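Local coordinates for protein putative glucarate dehydratase (Pseudomonas fluorescens, PDB 4IT1) that probably catalyses the magnesium-dependent dehydration of D-glucarate to 5-dehydro-4-deoxy-D-glucarate, as a member of the mandelate racemase/muconate lactonizing enzyme family, at residues F35-L40 with P49-S54; N62-L67 with A145-V150; Q81-Q86 with R100-T105; L219-E224 with I254-L259. One frame throughout, in Å; residues are numbered along the deposited sequence.

In the fold
Interactions 1, 2 and 3 belong to the N-terminal capping domain of this enolase-superfamily protein, and interaction 4 to its barrel. Interactions 1 and 2 engage the same three-stranded antiparallel sheet: the first pairs strands 25-36 and 50-60 by backbone hydrogen bonds, partly buried, its centre about 14 Å from the centre of the chain, whereas the second sets the loop leading into strand 65-70 against the end of helix 128-148 at the surface without a hydrogen bond. Interaction 3 joins helices 74-87 and 95-107, mixing methyl packing with a glutamine-threonine bond. Interaction 4, its centre about 50 Å from that of interaction 2, couples two neighbouring barrel helices through a methionine and an outer salt bridge.

Interaction 1 of 4, residues F35-L40 with P49-S54; sequences FRDPPL and PFALRS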
loop_
_atom_site.group_PDB
_atom_site.type_symbol
_atom_site.label_atom_id
_atom_site.label_comp_id
_atom_site.label_asym_id
_atom_site.label_seq_id
_atom_site.Cartn_x
_atom_site.Cartn_y
_atom_site.Cartn_z
ATOM N N PHE A 35 17.310 -24.765 -15.899
ATOM C CA PHE A 35 17.749 -24.232 -17.176
ATOM C C PHE A 35 19.237 -23.960 -17.165
ATOM O O PHE A 35 19.815 -23.663 -16.115
ATOM C CB PHE A 35 16.961 -22.967 -17.557
ATOM C CG PHE A 35 16.711 -22.024 -16.405
ATOM C CD1 PHE A 35 17.703 -21.143 -15.975
ATOM C CD2 PHE A 35 15.474 -22.005 -15.765
ATOM C CE1 PHE A 35 17.470 -20.270 -14.920
ATOM C CE2 PHE A 35 15.233 -21.136 -14.712
ATOM C CZ PHE A 35 16.234 -20.266 -14.291
ATOM N N ARG A 36 19.856 -24.078 -18.333
ATOM C CA ARG A 36 21.288 -23.835 -18.464
ATOM C C ARG A 36 21.624 -22.444 -17.938
ATOM O O ARG A 36 20.924 -21.463 -18.226
ATOM C CB ARG A 36 21.763 -24.016 -19.913
ATOM C CG ARG A 36 21.294 -25.318 -20.558
ATOM C CD ARG A 36 22.200 -25.801 -21.688
ATOM N NE ARG A 36 22.382 -24.850 -22.788
ATOM C CZ ARG A 36 21.449 -24.525 -23.683
ATOM N NH1 ARG A 36 20.227 -25.042 -23.613
ATOM N NH2 ARG A 36 21.738 -23.659 -24.648
ATOM N N ASP A 37 22.671 -22.381 -17.126
ATOM C CA ASP A 37 23.126 -21.130 -16.570
ATOM C C ASP A 37 24.603 -21.013 -16.906
ATOM O O ASP A 37 25.366 -21.952 -16.690
ATOM C CB ASP A 37 22.911 -21.119 -15.053
ATOM C CG ASP A 37 22.345 -19.799 -14.539
ATOM O OD1 ASP A 37 21.741 -19.042 -15.332
ATOM O OD2 ASP A 37 22.488 -19.525 -13.327
ATOM N N PRO A 38 25.017 -19.860 -17.441
ATOM C CA PRO A 38 26.430 -19.646 -17.739
ATOM C C PRO A 38 27.317 -19.665 -16.483
ATOM O O PRO A 38 26.810 -19.504 -15.362
ATOM C CB PRO A 38 26.459 -18.247 -18.379
ATOM C CG PRO A 38 25.037 -17.854 -18.599
ATOM C CD PRO A 38 24.210 -18.645 -17.642
ATOM N N PRO A 39 28.637 -19.863 -16.669
ATOM C CA PRO A 39 29.606 -19.756 -15.573
ATOM C C PRO A 39 29.755 -18.318 -15.075
ATOM O O PRO A 39 30.859 -17.751 -15.119
ATOM C CB PRO A 39 30.913 -20.253 -16.212
ATOM C CG PRO A 39 30.730 -20.028 -17.686
ATOM C CD PRO A 39 29.278 -20.320 -17.919
ATOM N N LEU A 40 28.653 -17.740 -14.599
ATOM C CA LEU A 40 28.650 -16.346 -14.140
ATOM C C LEU A 40 29.309 -16.188 -12.765
ATOM O O LEU A 40 28.927 -16.851 -11.803
ATOM C CB LEU A 40 27.219 -15.788 -14.132
ATOM C CG LEU A 40 26.451 -15.898 -15.462
ATOM C CD1 LEU A 40 25.002 -15.452 -15.321
ATOM C CD2 LEU A 40 27.161 -15.129 -16.577
ATOM N N PRO A 49 26.248 -24.935 -13.587
ATOM C CA PRO A 49 25.776 -25.058 -14.973
ATOM C C PRO A 49 24.252 -25.113 -15.096
ATOM O O PRO A 49 23.724 -24.955 -16.200
ATOM C CB PRO A 49 26.412 -26.368 -15.452
ATOM C CG PRO A 49 26.744 -27.115 -14.202
ATOM C CD PRO A 49 27.125 -26.058 -13.213
ATOM N N PHE A 50 23.556 -25.326 -13.977
ATOM C CA PHE A 50 22.093 -25.242 -13.963
ATOM C C PHE A 50 21.587 -24.348 -12.843
ATOM O O PHE A 50 22.296 -24.095 -11.869
ATOM C CB PHE A 50 21.447 -26.630 -13.911
ATOM C CG PHE A 50 21.852 -27.510 -15.057
ATOM C CD1 PHE A 50 21.162 -27.460 -16.267
ATOM C CD2 PHE A 50 22.949 -28.364 -14.946
ATOM C CE1 PHE A 50 21.548 -28.259 -17.336
ATOM C CE2 PHE A 50 23.339 -29.165 -16.012
ATOM C CZ PHE A 50 22.637 -29.113 -17.210
ATOM N N ALA A 51 20.362 -23.857 -13.015
ATOM C CA ALA A 51 19.700 -23.019 -12.028
ATOM C C ALA A 51 18.237 -23.436 -11.937
ATOM O O ALA A 51 17.630 -23.809 -12.942
ATOM C CB ALA A 51 19.834 -21.548 -12.399
ATOM N N LEU A 52 17.680 -23.379 -10.732
ATOM C CA LEU A 52 16.352 -23.921 -10.453
ATOM C C LEU A 52 15.269 -22.844 -10.394
ATOM O O LEU A 52 15.568 -21.650 -10.285
ATOM C CB LEU A 52 16.372 -24.707 -9.139
ATOM C CG LEU A 52 17.588 -25.607 -8.866
ATOM C CD1 LEU A 52 17.520 -26.216 -7.469
ATOM C CD2 LEU A 52 17.730 -26.684 -9.934
ATOM N N ARG A 53 14.012 -23.285 -10.458
ATOM C CA ARG A 53 12.854 -22.400 -10.516
ATOM C C ARG A 53 11.614 -23.263 -10.402
ATOM O O ARG A 53 11.660 -24.445 -10.720
ATOM C CB ARG A 53 12.826 -21.640 -11.852
ATOM C CG ARG A 53 12.119 -20.293 -11.811
ATOM C CD ARG A 53 13.036 -19.185 -11.299
ATOM N NE ARG A 53 12.284 -17.967 -11.000
ATOM C CZ ARG A 53 12.742 -16.952 -10.272
ATOM N NH1 ARG A 53 13.961 -16.992 -9.749
ATOM N NH2 ARG A 53 11.971 -15.894 -10.061
ATOM N N SER A 54 10.513 -22.682 -9.941
ATOM C CA SER A 54 9.246 -23.399 -9.888
ATOM C C SER A 54 8.144 -22.630 -10.619
ATOM O O SER A 54 8.073 -21.399 -10.539
ATOM C CB SER A 54 8.836 -23.669 -8.446
ATOM O OG SER A 54 8.582 -22.454 -7.771
#
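The ring of F35 lies with one face over the carbonyl oxygen of A51, which stands 3.8 Å above the ring plane and over its centre. The first torsion explains this position: with chi1 at 41°, CG of F35 sits between its own backbone N and carbonyl carbon, which folds the ring back across the neighbouring strand. There CE1 meets CB of A51 at 3.7 Å, and CE2 meets CB of R53 at 3.8 Å. The ring and the R53 guanidinium planes are 45° apart, and the arginine's polar end leads away to E69 and S350. D37 reaches A51 from another direction, its OD2 lying 3.5 Å from CB of A51 while hydrogen-bonded to H47.

In the backbone, F35 and A51 form an antiparallel hydrogen-bonded pair: F35 N donates to A51 O at 3.1 Å, and A51 N returns the bond to F35 O. Beyond the non-hydrogen-bonded pair R36 and F50, D37 N donates to P49 O at 2.9 Å from above the carbonyl plane. An alanine in place of F35 is likely to open a gap beside the CB atoms of A51 and R53 and to leave A51 O without its ring cover. This junction in the capping domain's sheet thus combines backbone pairing with an aromatic cover, and the side chain of R53 comes within about 8 Å of that of H342, a predicted proton acceptor.

Interaction 2 of 4, residues N62-L67 with A145-V150; sequences NGYIGL and ARYLNV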
loop_
_atom_site.group_PDB
_atom_site.type_symbol
_atom_site.label_atom_id
_atom_site.label_comp_id
_atom_site.label_asym_id
_atom_site.label_seq_id
_atom_site.Cartn_x
_atom_site.Cartn_y
_atom_site.Cartn_z
ATOM N N ASN A 62 -14.504 -22.163 -13.982
ATOM C CA ASN A 62 -14.946 -21.649 -15.280
ATOM C C ASN A 62 -13.838 -21.596 -16.340
ATOM O O ASN A 62 -13.928 -20.837 -17.310
ATOM C CB ASN A 62 -15.643 -20.282 -15.129
ATOM C CG ASN A 62 -14.839 -19.282 -14.303
ATOM O OD1 ASN A 62 -15.386 -18.290 -13.822
ATOM N ND2 ASN A 62 -13.545 -19.533 -14.136
ATOM N N GLY A 63 -12.793 -22.396 -16.142
ATOM C CA GLY A 63 -11.759 -22.587 -17.159
ATOM C C GLY A 63 -10.689 -21.520 -17.334
ATOM O O GLY A 63 -9.898 -21.592 -18.282
ATOM N N TYR A 64 -10.640 -20.537 -16.436
ATOM C CA TYR A 64 -9.583 -19.519 -16.506
ATOM C C TYR A 64 -8.310 -19.974 -15.786
ATOM O O TYR A 64 -8.380 -20.642 -14.749
ATOM C CB TYR A 64 -10.070 -18.162 -15.981
ATOM C CG TYR A 64 -11.249 -17.592 -16.744
ATOM C CD1 TYR A 64 -11.114 -17.167 -18.068
ATOM C CD2 TYR A 64 -12.500 -17.475 -16.140
ATOM C CE1 TYR A 64 -12.194 -16.647 -18.765
ATOM C CE2 TYR A 64 -13.585 -16.960 -16.830
ATOM C CZ TYR A 64 -13.426 -16.545 -18.138
ATOM O OH TYR A 64 -14.504 -16.031 -18.819
ATOM N N ILE A 65 -7.158 -19.612 -16.354
ATOM C CA ILE A 65 -5.847 -20.065 -15.870
ATOM C C ILE A 65 -4.925 -18.907 -15.435
ATOM O O ILE A 65 -4.600 -18.017 -16.235
ATOM C CB ILE A 65 -5.130 -20.952 -16.924
ATOM C CG1 ILE A 65 -5.881 -22.276 -17.123
ATOM C CG2 ILE A 65 -3.684 -21.228 -16.521
ATOM C CD1 ILE A 65 -5.479 -23.050 -18.367
ATOM N N GLY A 66 -4.511 -18.941 -14.165
ATOM C CA GLY A 66 -3.532 -17.995 -13.610
ATOM C C GLY A 66 -2.155 -18.618 -13.426
ATOM O O GLY A 66 -2.038 -19.745 -12.946
ATOM N N LEU A 67 -1.113 -17.877 -13.802
ATOM C CA LEU A 67 0.264 -18.381 -13.786
ATOM C C LEU A 67 1.162 -17.742 -12.714
ATOM O O LEU A 67 0.947 -16.597 -12.310
ATOM C CB LEU A 67 0.919 -18.197 -15.161
ATOM C CG LEU A 67 0.269 -18.797 -16.409
ATOM C CD1 LEU A 67 1.154 -18.511 -17.609
ATOM C CD2 LEU A 67 0.033 -20.296 -16.264
ATOM N N ALA A 145 -7.433 -11.375 -13.582
ATOM C CA ALA A 145 -7.257 -10.581 -14.792
ATOM C C ALA A 145 -7.750 -11.286 -16.057
ATOM O O ALA A 145 -8.279 -10.633 -16.961
ATOM C CB ALA A 145 -5.803 -10.177 -14.941
ATOM N N ARG A 146 -7.559 -12.605 -16.116
ATOM C CA ARG A 146 -8.057 -13.431 -17.223
ATOM C C ARG A 146 -9.595 -13.481 -17.233
ATOM O O ARG A 146 -10.222 -13.395 -18.293
ATOM C CB ARG A 146 -7.479 -14.852 -17.146
ATOM C CG ARG A 146 -5.989 -14.979 -17.452
ATOM C CD ARG A 146 -5.735 -15.105 -18.944
ATOM N NE ARG A 146 -4.316 -15.262 -19.261
ATOM C CZ ARG A 146 -3.788 -15.040 -20.464
ATOM N NH1 ARG A 146 -4.554 -14.636 -21.472
ATOM N NH2 ARG A 146 -2.486 -15.207 -20.660
ATOM N N TYR A 147 -10.181 -13.615 -16.043
ATOM C CA TYR A 147 -11.631 -13.632 -15.839
ATOM C C TYR A 147 -12.274 -12.275 -16.144
ATOM O O TYR A 147 -13.414 -12.206 -16.612
ATOM C CB TYR A 147 -11.913 -14.061 -14.400
ATOM C CG TYR A 147 -13.339 -13.941 -13.899
ATOM C CD1 TYR A 147 -14.406 -14.543 -14.570
ATOM C CD2 TYR A 147 -13.609 -13.269 -12.706
ATOM C CE1 TYR A 147 -15.705 -14.446 -14.082
ATOM C CE2 TYR A 147 -14.900 -13.171 -12.209
ATOM C CZ TYR A 147 -15.944 -13.758 -12.899
ATOM O OH TYR A 147 -17.221 -13.650 -12.393
ATOM N N LEU A 148 -11.535 -11.203 -15.878
ATOM C CA LEU A 148 -11.984 -9.850 -16.178
ATOM C C LEU A 148 -11.610 -9.403 -17.584
ATOM O O LEU A 148 -12.073 -8.362 -18.047
ATOM C CB LEU A 148 -11.410 -8.869 -15.161
ATOM C CG LEU A 148 -12.283 -8.577 -13.946
ATOM C CD1 LEU A 148 -11.412 -8.164 -12.774
ATOM C CD2 LEU A 148 -13.300 -7.495 -14.274
ATOM N N ASN A 149 -10.758 -10.182 -18.249
ATOM C CA ASN A 149 -10.337 -9.908 -19.626
ATOM C C ASN A 149 -9.425 -8.675 -19.732
ATOM O O ASN A 149 -9.044 -8.258 -20.830
ATOM C CB ASN A 149 -11.572 -9.789 -20.542
ATOM C CG ASN A 149 -11.238 -9.902 -22.020
ATOM O OD1 ASN A 149 -12.009 -9.455 -22.868
ATOM N ND2 ASN A 149 -10.093 -10.498 -22.336
ATOM N N VAL A 150 -9.062 -8.117 -18.577
ATOM C CA VAL A 150 -8.207 -6.927 -18.503
ATOM C C VAL A 150 -6.756 -7.310 -18.210
ATOM O O VAL A 150 -6.515 -8.346 -17.594
ATOM C CB VAL A 150 -8.708 -5.932 -17.430
ATOM C CG1 VAL A 150 -10.074 -5.376 -17.811
ATOM C CG2 VAL A 150 -8.753 -6.580 -16.051
#
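Y64 and Y147 mark the closest backbone approach, their CA atoms 6.3 Å apart, where the loop leading into strand 65-70 passes the C-terminal end of helix 128-148. The chain leaves the helix at N149, whose phi is positive. No hydrogen bond links the two segments.

The Y64 ring lies flat against the helix backbone: CA of Y147 is 3.9 Å from its centroid and only 7° off the ring normal, a CH-pi contact. On the opposite face N62 O lies toward the rim. The Y147 ring comes in obliquely, its plane turned 55° from that of Y64, and its CD1 approaches CE2 of Y64 at 3.4 Å. With CG anti to the backbone N (chi1 171°), Y147 brings its CD1 alongside Y64. Next to the rings, CG of R146 rests 3.6 Å from I65 O.

A serine replacing Y64 would probably uncover the CA of Y147 and let the Y147 ring turn more freely. The contact therefore relies on dispersion and CH-pi attraction to join sheet and helix within the capping domain, at a surface where Y147 also packs on L148 of the second subunit.

Interaction 3 of 4, residues Q81-Q86 with R100-T105; sequences QQVQSQ and RIVQTT
V83 sits at the tight centre of this contact, both of its methyls occupied by the facing helix. CG2 meets CG2 of T105 at 3.8 Å, while CG1 lies 4.1 Å from CG2 of V102 and slightly farther from CG2 of I101. The first torsion of V83 sets CG1 anti to the backbone N and CG2 anti to the carbonyl carbon, so each methyl takes a different part of the opposing surface. From T105, itself buried, CG2 also reaches out to the exposed Q82 at the margin of the packed part, 3.6 Å from its CB.

These segments belong to helices 74-87 and 95-107 of the capping domain. Their local axes approach to 9.9 Å with N-to-C directions 135° apart, an inclined antiparallel arrangement. Beneath the valines lies helix 128-148: V83 touches F136, and V102 touches V129 and A132.

Toward solvent the packing thins and becomes polar. The exposed Q86, extended beyond CG, slides past I101 and T105 in the opposite direction; its CB is 4.0 Å from CG2 of I101. At its far end NE2 donates to OG1 of the buried T105 at 3.2 Å, with a bent N-H...O angle of 142° and the acceptor tilted 23° from the amide plane. The same NE2 also bonds weakly to Q82 O in its own helix. T105 OG1 in turn bonds to I101 O at 2.9 Å, which also accepts from T105 N.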
loop_
_atom_site.group_PDB
_atom_site.type_symbol
_atom_site.label_atom_id
_atom_site.label_comp_id
_atom_site.label_asym_id
_atom_site.label_seq_id
_atom_site.Cartn_x
_atom_site.Cartn_y
_atom_site.Cartn_z
ATOM N N GLN A 81 4.501 -26.760 -2.221
ATOM C CA GLN A 81 3.743 -28.018 -2.237
ATOM C C GLN A 81 2.756 -28.120 -1.072
ATOM O O GLN A 81 1.579 -28.416 -1.273
ATOM C CB GLN A 81 4.689 -29.222 -2.234
ATOM C CG GLN A 81 5.355 -29.520 -3.569
ATOM C CD GLN A 81 5.757 -30.981 -3.714
ATOM O OE1 GLN A 81 5.915 -31.704 -2.726
ATOM N NE2 GLN A 81 5.922 -31.424 -4.957
ATOM N N GLN A 82 3.244 -27.865 0.140
ATOM C CA GLN A 82 2.412 -27.848 1.351
ATOM C C GLN A 82 1.179 -26.952 1.210
ATOM O O GLN A 82 0.069 -27.348 1.574
ATOM C CB GLN A 82 3.243 -27.386 2.553
ATOM C CG GLN A 82 4.206 -28.423 3.117
ATOM C CD GLN A 82 3.748 -29.002 4.441
ATOM O OE1 GLN A 82 4.513 -29.043 5.407
ATOM N NE2 GLN A 82 2.496 -29.451 4.497
ATOM N N VAL A 83 1.387 -25.744 0.686
ATOM C CA VAL A 83 0.310 -24.762 0.543
ATOM C C VAL A 83 -0.630 -25.142 -0.603
ATOM O O VAL A 83 -1.853 -25.043 -0.461
ATOM C CB VAL A 83 0.854 -23.327 0.356
ATOM C CG1 VAL A 83 -0.290 -22.332 0.222
ATOM C CG2 VAL A 83 1.743 -22.934 1.527
ATOM N N GLN A 84 -0.047 -25.587 -1.720
ATOM C CA GLN A 84 -0.795 -26.043 -2.902
ATOM C C GLN A 84 -2.090 -26.794 -2.570
ATOM O O GLN A 84 -3.165 -26.435 -3.060
ATOM C CB GLN A 84 0.108 -26.903 -3.797
ATOM C CG GLN A 84 -0.626 -27.825 -4.760
ATOM C CD GLN A 84 0.293 -28.842 -5.395
ATOM O OE1 GLN A 84 0.853 -29.699 -4.712
ATOM N NE2 GLN A 84 0.456 -28.754 -6.712
ATOM N N SER A 85 -1.979 -27.817 -1.725
ATOM C CA SER A 85 -3.110 -28.671 -1.358
ATOM C C SER A 85 -4.243 -27.920 -0.659
ATOM O O SER A 85 -5.407 -28.295 -0.784
ATOM C CB SER A 85 -2.640 -29.838 -0.482
ATOM O OG SER A 85 -2.250 -29.389 0.803
ATOM N N GLN A 86 -3.901 -26.861 0.070
ATOM C CA GLN A 86 -4.895 -26.098 0.830
ATOM C C GLN A 86 -5.754 -25.156 -0.026
ATOM O O GLN A 86 -6.812 -24.698 0.417
ATOM C CB GLN A 86 -4.218 -25.331 1.967
ATOM C CG GLN A 86 -4.063 -26.140 3.244
ATOM C CD GLN A 86 -2.858 -25.726 4.074
ATOM O OE1 GLN A 86 -3.000 -25.333 5.233
ATOM N NE2 GLN A 86 -1.660 -25.825 3.487
ATOM N N ARG A 100 -3.344 -15.850 5.477
ATOM C CA ARG A 100 -3.508 -16.577 6.740
ATOM C C ARG A 100 -3.131 -18.050 6.604
ATOM O O ARG A 100 -2.588 -18.648 7.535
ATOM C CB ARG A 100 -4.931 -16.449 7.274
ATOM C CG ARG A 100 -5.210 -15.164 8.042
ATOM C CD ARG A 100 -6.593 -15.200 8.673
ATOM N NE ARG A 100 -7.588 -15.749 7.750
ATOM C CZ ARG A 100 -8.507 -15.039 7.097
ATOM N NH1 ARG A 100 -9.347 -15.656 6.280
ATOM N NH2 ARG A 100 -8.602 -13.726 7.261
ATOM N N ILE A 101 -3.412 -18.612 5.430
ATOM C CA ILE A 101 -3.065 -19.992 5.102
ATOM C C ILE A 101 -1.548 -20.193 5.017
ATOM O O ILE A 101 -1.013 -21.119 5.635
ATOM C CB ILE A 101 -3.790 -20.456 3.810
ATOM C CG1 ILE A 101 -5.267 -20.716 4.120
ATOM C CG2 ILE A 101 -3.145 -21.702 3.205
ATOM C CD1 ILE A 101 -6.137 -20.862 2.892
ATOM N N VAL A 102 -0.864 -19.323 4.270
ATOM C CA VAL A 102 0.595 -19.392 4.141
ATOM C C VAL A 102 1.285 -19.260 5.503
ATOM O O VAL A 102 2.285 -19.930 5.758
ATOM C CB VAL A 102 1.149 -18.338 3.154
ATOM C CG1 VAL A 102 2.671 -18.311 3.186
ATOM C CG2 VAL A 102 0.665 -18.609 1.737
ATOM N N GLN A 103 0.735 -18.418 6.376
ATOM C CA GLN A 103 1.287 -18.220 7.720
ATOM C C GLN A 103 1.154 -19.473 8.590
ATOM O O GLN A 103 2.093 -19.848 9.282
ATOM C CB GLN A 103 0.637 -17.016 8.413
ATOM C CG GLN A 103 1.014 -15.673 7.806
ATOM C CD GLN A 103 0.117 -14.528 8.247
ATOM O OE1 GLN A 103 0.548 -13.377 8.295
ATOM N NE2 GLN A 103 -1.138 -14.834 8.560
ATOM N N THR A 104 -0.012 -20.113 8.548
ATOM C CA THR A 104 -0.270 -21.337 9.314
ATOM C C THR A 104 0.662 -22.471 8.892
ATOM O O THR A 104 1.192 -23.205 9.731
ATOM C CB THR A 104 -1.738 -21.772 9.166
ATOM O OG1 THR A 104 -2.571 -20.777 9.761
ATOM C CG2 THR A 104 -2.001 -23.107 9.857
ATOM N N THR A 105 0.864 -22.584 7.586
ATOM C CA THR A 105 1.726 -23.596 7.006
ATOM C C THR A 105 3.192 -23.407 7.415
ATOM O O THR A 105 3.848 -24.362 7.835
ATOM C CB THR A 105 1.579 -23.599 5.476
ATOM O OG1 THR A 105 0.193 -23.733 5.139
ATOM C CG2 THR A 105 2.368 -24.740 4.844
#

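Interaction 4 of 4, residues L219-E224 with I254-L259; sequences LPPEHE and IRMAEL
E222 and R255 form a salt bridge between the first turn of helix 221-234 and helix 250-260, successive outer helices of the beta/alpha barrel of the enolase superfamily. R255 NH1 donates to E222 OE2 at 3.1 Å with an N-H...O angle of 164°. On the arginine side the geometry is regular, with the oxygen at the guanidinium edge and near its plane. From the glutamate it is less regular, because NH1 arrives above the carboxylate plane, 37° out of it. The bend of the glutamate chain at chi2 (92°) brings its carboxylate round to this neighbour. Both residues are exposed, so solvent probably weakens the attraction between their charges.

Further in, the contact is mostly apolar. M256, bent at chi2 and chi3, lays SD 3.5 Å from CB of P221, and its CE lies 4.0 Å from OE2 of E222 under the ion pair. L259 completes the edge with CD1 4.2 Å from CG of E222, while its backbone oxygen accepts from NZ of K229.

Backbone amides around the start of helix 221-234 find local acceptors. P220, at the N-cap position, offers its carbonyl oxygen to E224 N at 3.0 Å. E224 OE2 also accepts from T218 N in the preceding loop, and it receives L219 N at 3.0 Å from well above its carboxylate plane.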
loop_
_atom_site.group_PDB
_atom_site.type_symbol
_atom_site.label_atom_id
_atom_site.label_comp_id
_atom_site.label_asym_id
_atom_site.label_seq_id
_atom_site.Cartn_x
_atom_site.Cartn_y
_atom_site.Cartn_z
ATOM N N LEU A 219 36.175 -9.456 -9.158
ATOM C CA LEU A 219 37.582 -9.298 -9.520
ATOM C C LEU A 219 38.209 -8.169 -8.695
ATOM O O LEU A 219 37.485 -7.403 -8.061
ATOM C CB LEU A 219 37.713 -9.044 -11.035
ATOM C CG LEU A 219 37.971 -10.230 -11.992
ATOM C CD1 LEU A 219 37.133 -11.472 -11.707
ATOM C CD2 LEU A 219 37.789 -9.804 -13.441
ATOM N N PRO A 220 39.551 -8.058 -8.689
ATOM C CA PRO A 220 40.151 -6.955 -7.935
ATOM C C PRO A 220 39.448 -5.623 -8.221
ATOM O O PRO A 220 39.138 -5.322 -9.384
ATOM C CB PRO A 220 41.592 -6.935 -8.437
ATOM C CG PRO A 220 41.869 -8.357 -8.788
ATOM C CD PRO A 220 40.576 -8.915 -9.319
ATOM N N PRO A 221 39.158 -4.846 -7.159
ATOM C CA PRO A 221 38.345 -3.645 -7.347
ATOM C C PRO A 221 38.970 -2.589 -8.284
ATOM O O PRO A 221 38.237 -1.958 -9.039
ATOM C CB PRO A 221 38.118 -3.121 -5.910
ATOM C CG PRO A 221 39.085 -3.859 -5.043
ATOM C CD PRO A 221 39.373 -5.161 -5.733
ATOM N N GLU A 222 40.293 -2.421 -8.261
ATOM C CA GLU A 222 40.977 -1.576 -9.252
ATOM C C GLU A 222 40.728 -2.049 -10.683
ATOM O O GLU A 222 40.575 -1.229 -11.594
ATOM C CB GLU A 222 42.486 -1.502 -9.005
ATOM C CG GLU A 222 42.917 -0.476 -7.967
ATOM C CD GLU A 222 43.014 -1.049 -6.562
ATOM O OE1 GLU A 222 42.579 -2.205 -6.339
ATOM O OE2 GLU A 222 43.531 -0.337 -5.676
ATOM N N HIS A 223 40.696 -3.366 -10.879
ATOM C CA HIS A 223 40.462 -3.920 -12.206
ATOM C C HIS A 223 39.033 -3.659 -12.634
ATOM O O HIS A 223 38.778 -3.327 -13.793
ATOM C CB HIS A 223 40.789 -5.420 -12.272
ATOM C CG HIS A 223 40.477 -6.047 -13.598
ATOM N ND1 HIS A 223 41.331 -5.972 -14.680
ATOM C CD2 HIS A 223 39.395 -6.745 -14.023
ATOM C CE1 HIS A 223 40.790 -6.597 -15.710
ATOM N NE2 HIS A 223 39.616 -7.077 -15.339
ATOM N N GLU A 224 38.099 -3.794 -11.700
ATOM C CA GLU A 224 36.690 -3.588 -12.016
ATOM C C GLU A 224 36.397 -2.113 -12.317
ATOM O O GLU A 224 35.574 -1.816 -13.179
ATOM C CB GLU A 224 35.784 -4.134 -10.905
ATOM C CG GLU A 224 35.813 -5.654 -10.771
ATOM C CD GLU A 224 34.860 -6.195 -9.708
ATOM O OE1 GLU A 224 34.715 -5.569 -8.632
ATOM O OE2 GLU A 224 34.252 -7.257 -9.947
ATOM N N ILE A 254 35.470 3.579 -0.261
ATOM C CA ILE A 254 35.896 4.964 -0.319
ATOM C C ILE A 254 36.985 5.184 -1.376
ATOM O O ILE A 254 36.881 6.127 -2.160
ATOM C CB ILE A 254 36.313 5.479 1.072
ATOM C CG1 ILE A 254 35.059 5.666 1.933
ATOM C CG2 ILE A 254 37.097 6.790 0.968
ATOM C CD1 ILE A 254 35.337 5.785 3.417
ATOM N N ARG A 255 37.998 4.310 -1.405
ATOM C CA ARG A 255 39.096 4.416 -2.378
ATOM C C ARG A 255 38.601 4.278 -3.813
ATOM O O ARG A 255 39.093 4.966 -4.712
ATOM C CB ARG A 255 40.205 3.391 -2.109
ATOM C CG ARG A 255 41.047 3.681 -0.874
ATOM C CD ARG A 255 42.370 2.918 -0.876
ATOM N NE ARG A 255 42.198 1.463 -0.848
ATOM C CZ ARG A 255 42.375 0.656 -1.894
ATOM N NH1 ARG A 255 42.738 1.148 -3.074
ATOM N NH2 ARG A 255 42.189 -0.653 -1.761
ATOM N N MET A 256 37.620 3.401 -4.015
ATOM C CA MET A 256 37.023 3.202 -5.330
ATOM C C MET A 256 36.203 4.413 -5.777
ATOM O O MET A 256 36.314 4.853 -6.928
ATOM C CB MET A 256 36.180 1.927 -5.363
ATOM C CG MET A 256 36.965 0.636 -5.138
ATOM S SD MET A 256 38.376 0.337 -6.235
ATOM C CE MET A 256 39.745 0.945 -5.248
ATOM N N ALA A 257 35.398 4.950 -4.861
ATOM C CA ALA A 257 34.653 6.190 -5.092
ATOM C C ALA A 257 35.562 7.308 -5.609
ATOM O O ALA A 257 35.180 8.053 -6.508
ATOM C CB ALA A 257 33.960 6.633 -3.816
ATOM N N GLU A 258 36.759 7.415 -5.029
ATOM C CA GLU A 258 37.747 8.410 -5.449
ATOM C C GLU A 258 38.189 8.184 -6.893
ATOM O O GLU A 258 38.199 9.116 -7.693
ATOM C CB GLU A 258 38.956 8.420 -4.508
ATOM C CG GLU A 258 38.641 8.911 -3.099
ATOM C CD GLU A 258 39.867 8.995 -2.202
ATOM O OE1 GLU A 258 40.079 10.067 -1.595
ATOM O OE2 GLU A 258 40.616 7.997 -2.101
ATOM N N LEU A 259 38.521 6.941 -7.224
ATOM C CA LEU A 259 38.966 6.585 -8.573
ATOM C C LEU A 259 37.871 6.726 -9.638
ATOM O O LEU A 259 38.174 6.984 -10.803
ATOM C CB LEU A 259 39.559 5.165 -8.600
ATOM C CG LEU A 259 40.845 4.863 -7.812
ATOM C CD1 LEU A 259 41.152 3.374 -7.870
ATOM C CD2 LEU A 259 42.040 5.670 -8.311
#